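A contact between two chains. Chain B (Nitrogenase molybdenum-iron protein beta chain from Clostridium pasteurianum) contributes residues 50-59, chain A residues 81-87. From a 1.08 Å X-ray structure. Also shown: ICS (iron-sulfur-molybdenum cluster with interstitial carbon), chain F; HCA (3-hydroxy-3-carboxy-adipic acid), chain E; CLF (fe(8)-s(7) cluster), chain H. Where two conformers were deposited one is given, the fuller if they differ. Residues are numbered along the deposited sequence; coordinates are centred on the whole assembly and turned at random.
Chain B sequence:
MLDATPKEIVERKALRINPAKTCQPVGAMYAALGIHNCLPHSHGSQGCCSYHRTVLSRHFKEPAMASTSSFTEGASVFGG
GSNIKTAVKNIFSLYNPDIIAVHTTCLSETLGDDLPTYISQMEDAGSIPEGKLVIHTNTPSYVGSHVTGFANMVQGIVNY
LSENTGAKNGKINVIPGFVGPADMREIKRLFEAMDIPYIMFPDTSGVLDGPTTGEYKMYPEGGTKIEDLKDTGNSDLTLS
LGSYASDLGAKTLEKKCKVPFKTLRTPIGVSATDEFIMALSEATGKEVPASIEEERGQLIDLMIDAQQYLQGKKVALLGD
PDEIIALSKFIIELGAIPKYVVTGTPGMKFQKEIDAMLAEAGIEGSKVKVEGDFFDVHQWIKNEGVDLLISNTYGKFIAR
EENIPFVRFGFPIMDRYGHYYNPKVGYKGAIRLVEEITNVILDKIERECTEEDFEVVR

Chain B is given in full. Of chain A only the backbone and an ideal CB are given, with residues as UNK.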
# COMPACT_ATOMS: atom_id res chain seq x y z
N SER B 50 21.35 7.38 23.75
CA SER B 50 20.80 8.29 22.74
C SER B 50 20.44 7.56 21.45
O SER B 50 19.35 7.73 20.90
CB SER B 50 21.77 9.42 22.44
OG SER B 50 21.16 10.34 21.53
N TYR B 51 21.36 6.73 20.96
CA TYR B 51 21.09 6.00 19.73
C TYR B 51 19.91 5.06 19.86
O TYR B 51 19.10 4.89 18.94
CB TYR B 51 22.32 5.20 19.31
CG TYR B 51 23.44 5.94 18.62
CD1 TYR B 51 23.24 7.10 17.87
CD2 TYR B 51 24.71 5.38 18.59
CE1 TYR B 51 24.26 7.69 17.15
CE2 TYR B 51 25.75 5.96 17.87
CZ TYR B 51 25.52 7.09 17.14
OH TYR B 51 26.58 7.64 16.44
N HIS B 52 19.80 4.40 21.01
CA HIS B 52 18.76 3.36 21.21
C HIS B 52 17.39 3.99 21.39
O HIS B 52 16.40 3.52 20.81
CB HIS B 52 19.18 2.45 22.38
CG HIS B 52 20.52 1.81 22.13
ND1 HIS B 52 21.23 1.21 23.13
CD2 HIS B 52 21.29 1.82 21.02
CE1 HIS B 52 22.39 0.84 22.63
NE2 HIS B 52 22.46 1.20 21.36
N ARG B 53 17.31 5.05 22.17
CA ARG B 53 16.07 5.84 22.23
C ARG B 53 15.67 6.33 20.87
O ARG B 53 14.50 6.34 20.49
CB ARG B 53 16.27 7.05 23.16
CG ARG B 53 16.42 6.68 24.64
CD ARG B 53 16.71 7.91 25.47
NE ARG B 53 15.54 8.80 25.44
CZ ARG B 53 15.56 10.11 25.58
NH1 ARG B 53 16.67 10.75 25.87
NH2 ARG B 53 14.42 10.78 25.44
N THR B 54 16.66 6.79 20.09
CA THR B 54 16.40 7.37 18.78
C THR B 54 15.77 6.40 17.83
O THR B 54 14.83 6.75 17.09
CB THR B 54 17.70 7.98 18.21
OG1 THR B 54 18.05 9.13 19.02
CG2 THR B 54 17.57 8.41 16.78
N VAL B 55 16.30 5.18 17.75
CA VAL B 55 15.76 4.23 16.77
C VAL B 55 14.29 3.92 17.11
O VAL B 55 13.46 3.75 16.23
CB VAL B 55 16.63 2.98 16.59
CG1 VAL B 55 16.61 2.11 17.82
CG2 VAL B 55 16.22 2.20 15.36
N LEU B 56 13.98 3.80 18.40
CA LEU B 56 12.59 3.56 18.79
C LEU B 56 11.68 4.72 18.37
O LEU B 56 10.57 4.45 17.87
CB LEU B 56 12.52 3.32 20.29
CG LEU B 56 13.17 2.01 20.78
CD1 LEU B 56 13.20 1.97 22.30
CD2 LEU B 56 12.44 0.78 20.24
N SER B 57 12.12 5.96 18.55
CA SER B 57 11.29 7.08 18.09
C SER B 57 11.17 7.12 16.57
O SER B 57 10.10 7.48 16.05
CB SER B 57 11.84 8.40 18.59
OG SER B 57 11.67 8.55 19.99
N ARG B 58 12.24 6.77 15.85
CA ARG B 58 12.16 6.76 14.38
C ARG B 58 11.20 5.70 13.85
O ARG B 58 10.56 5.90 12.80
CB ARG B 58 13.56 6.56 13.78
CG ARG B 58 14.44 7.76 13.94
CD ARG B 58 15.89 7.45 13.51
NE ARG B 58 16.69 8.68 13.47
CZ ARG B 58 18.03 8.70 13.50
NH1 ARG B 58 18.72 7.56 13.45
NH2 ARG B 58 18.64 9.87 13.56
N HIS B 59 11.12 4.56 14.53
CA HIS B 59 10.25 3.46 14.15
C HIS B 59 8.80 3.78 14.51
O HIS B 59 7.90 3.64 13.68
CB HIS B 59 10.74 2.16 14.83
CG HIS B 59 9.87 0.98 14.60
ND1 HIS B 59 10.16 0.01 13.66
CD2 HIS B 59 8.79 0.55 15.27
CE1 HIS B 59 9.25 -0.93 13.74
NE2 HIS B 59 8.41 -0.63 14.71
N UNK A 81 25.59 0.33 13.07
CA UNK A 81 24.18 0.39 12.67
C UNK A 81 23.58 1.76 12.91
O UNK A 81 22.82 2.26 12.08
CB UNK A 81 23.37 -0.66 13.43
N UNK A 82 23.91 2.40 14.03
CA UNK A 82 23.30 3.67 14.39
C UNK A 82 23.91 4.86 13.64
O UNK A 82 23.43 5.99 13.81
CB UNK A 82 23.43 3.89 15.90
N UNK A 83 24.87 4.59 12.73
CA UNK A 83 25.39 5.60 11.81
C UNK A 83 24.96 5.32 10.38
O UNK A 83 25.46 5.95 9.44
CB UNK A 83 26.92 5.66 11.89
N UNK A 84 23.99 4.44 10.18
CA UNK A 84 23.50 4.06 8.87
C UNK A 84 22.38 4.98 8.39
O UNK A 84 21.18 4.64 8.43
CB UNK A 84 23.01 2.61 8.90
N UNK A 85 22.75 6.15 7.92
CA UNK A 85 21.81 7.04 7.25
C UNK A 85 20.97 7.96 8.10
O UNK A 85 20.24 8.77 7.56
CB UNK A 85 20.85 6.19 6.41
N UNK A 86 21.08 7.86 9.43
CA UNK A 86 20.26 8.71 10.27
C UNK A 86 20.66 10.16 10.24
O UNK A 86 19.84 11.04 10.49
CB UNK A 86 20.30 8.21 11.71
N UNK A 87 21.93 10.44 9.98
CA UNK A 87 22.43 11.81 9.81
C UNK A 87 22.53 12.05 8.30
O UNK A 87 23.22 11.32 7.58
CB UNK A 87 23.78 12.02 10.51
FE1 ICS F . 28.26 21.46 14.05
MO1 ICS F . 23.09 16.93 15.13
FE2 ICS F . 27.59 19.18 15.25
FE3 ICS F . 26.58 19.77 12.84
FE4 ICS F . 25.83 21.16 14.98
FE5 ICS F . 23.92 19.47 15.41
FE6 ICS F . 25.66 17.51 15.61
FE7 ICS F . 24.66 18.09 13.30
CX ICS F . 25.71 19.25 14.58
S1A ICS F . 27.73 21.19 16.28
S1B ICS F . 24.00 17.91 17.04
S2A ICS F . 28.79 19.39 13.33
S2B ICS F . 27.69 17.26 16.37
S3A ICS F . 23.88 21.67 15.92
S3B ICS F . 25.02 16.03 14.09
S4A ICS F . 26.33 22.02 12.92
S4B ICS F . 22.59 18.77 13.76
S5A ICS F . 25.48 18.56 11.31
C1 HCA E . 24.43 12.79 16.80
C2 HCA E . 23.68 12.90 15.47
C3 HCA E . 22.50 13.87 15.50
C4 HCA E . 21.25 13.26 16.15
C5 HCA E . 20.06 14.20 15.89
C6 HCA E . 18.84 14.10 16.77
C7 HCA E . 22.14 14.26 14.07
O1 HCA E . 24.37 13.72 17.61
O2 HCA E . 25.11 11.77 17.00
O3 HCA E . 17.71 14.23 16.22
O4 HCA E . 18.99 13.92 18.00
O5 HCA E . 22.06 15.48 13.80
O6 HCA E . 21.88 13.36 13.25
O7 HCA E . 22.84 15.04 16.23
FE1 CLF H . 30.19 3.50 22.99
FE2 CLF H . 27.73 3.63 22.57
FE3 CLF H . 29.28 5.61 21.42
FE4 CLF H . 29.32 3.03 20.56
S1 CLF H . 29.00 1.52 22.38
S2A CLF H . 28.86 5.29 23.68
S4A CLF H . 27.56 4.48 20.43
S3A CLF H . 31.19 4.31 21.04
FE5 CLF H . 27.59 0.25 19.47
FE6 CLF H . 28.02 -1.90 22.35
FE7 CLF H . 25.76 -1.08 21.01
FE8 CLF H . 26.71 0.95 22.49
S2B CLF H . 27.70 -1.87 20.08
S3B CLF H . 26.08 -1.07 23.31
S4B CLF H . 25.70 1.15 20.41

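Chain B offers a helix whose near side carries Tyr B51, Val B55 and Arg B58, and His B52, whose CA-to-CB bond runs sideways but whose ring comes nearer. Position 81 opens a type I beta turn that ends at 84. Its CA-to-CB bond runs sideways and its ideal CB has nothing of the helix segment within 5.5 Å, so many residues would do. It is Phe A81, whose t rotamer brings CE2 of Phe A81 to 4.5 Å from Val B55 CG2.

Position 82 is the one to design around. Its CB points toward the helix and already sits tightly against Tyr B51 CD2, and ahead lies the groove lined by Tyr B51, His B52 and Val B55. A flat side chain suits this space: an aromatic ring, or perhaps a long apolar chain. The residue is Tyr A82, rotamer m. Its CB lies over the ring of Tyr B51, 3.5 Å from the centroid, while Tyr B51 CB lies over a face of the Tyr A82 ring, 4.0 Å from its centroid. In keeping with this, the rings, near parallel at 25°, are slid apart and barely overlap. Tyr A82 CE1 packs 3.8 Å from Val B55 CG1, and Tyr A82 CE2 approaches His B52 CD2 at 3.3 Å, with the two ring planes oblique. The backbone contributes as well: a water donates to Tyr A82 O (2.8 Å) and accepts from Arg B58 NH1 (2.9 Å).

At position 83 the CB runs sideways, 5.0 Å from Tyr B51 OH, leaving room for a small or branched side chain. Thr A83, rotamer p, sets its CG2 3.5 Å from Tyr B51 OH.

Position 84 closes the turn, its N hydrogen-bonded to the carbonyl of 81. Its ideal CB has nothing of this helix segment within 5.5 Å, so the helix sets no preference and many residues would serve. Trp A84 leads its indole away.

Position 85 has a positive phi of 85°, where a CB would jam against the preceding carbonyl O. That alone calls for glycine, and Gly A85 it is.

Position 86 has ordinary helical angles, yet its ideal CB would lie 2.4 Å from Arg B58 NH1, a clash. Here chain B dictates glycine. Gly A86 lets the guanidinium lay one face over its CA; Arg B58 NH2 is 3.5 Å from Gly A86 O, at too poor an angle for a hydrogen bond.

Position 87 points sideways, with the iron-sulfur-molybdenum cluster beyond, so a long cationic chain is plausible. Arg A87 extends that way, placing NH1 3.3 Å from ICS S5A.

Chain A, residues 81-87: FYTWGGR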
# COMPACT_ATOMS: atom_id res chain seq x y z
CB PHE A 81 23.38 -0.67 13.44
CG PHE A 81 21.93 -0.70 13.08
CD1 PHE A 81 21.45 -1.46 12.04
CD2 PHE A 81 21.02 0.05 13.81
CE1 PHE A 81 20.10 -1.49 11.70
CE2 PHE A 81 19.70 0.04 13.48
CZ PHE A 81 19.22 -0.72 12.44
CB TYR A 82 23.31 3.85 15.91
CG TYR A 82 22.43 2.83 16.57
CD1 TYR A 82 21.07 2.80 16.31
CD2 TYR A 82 22.94 1.88 17.45
CE1 TYR A 82 20.23 1.83 16.87
CE2 TYR A 82 22.11 0.92 18.00
CZ TYR A 82 20.77 0.90 17.73
OH TYR A 82 19.90 -0.03 18.28
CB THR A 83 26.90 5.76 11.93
OG1 THR A 83 27.58 4.56 11.52
CG2 THR A 83 27.30 6.16 13.34
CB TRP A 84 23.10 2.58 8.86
CG TRP A 84 22.96 1.91 7.55
CD1 TRP A 84 23.20 2.42 6.31
CD2 TRP A 84 22.52 0.57 7.35
NE1 TRP A 84 22.96 1.47 5.33
CE2 TRP A 84 22.51 0.34 5.96
CE3 TRP A 84 22.08 -0.43 8.20
CZ2 TRP A 84 22.10 -0.87 5.42
CZ3 TRP A 84 21.69 -1.65 7.67
CH2 TRP A 84 21.70 -1.85 6.29
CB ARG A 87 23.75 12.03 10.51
CG ARG A 87 24.28 13.44 10.34
CD ARG A 87 25.33 13.76 11.34
NE ARG A 87 26.00 15.03 11.11
CZ ARG A 87 27.11 15.19 10.39
NH1 ARG A 87 27.69 16.37 10.32
NH2 ARG A 87 27.65 14.16 9.73
O HOH W 1 21.17 7.09 14.99
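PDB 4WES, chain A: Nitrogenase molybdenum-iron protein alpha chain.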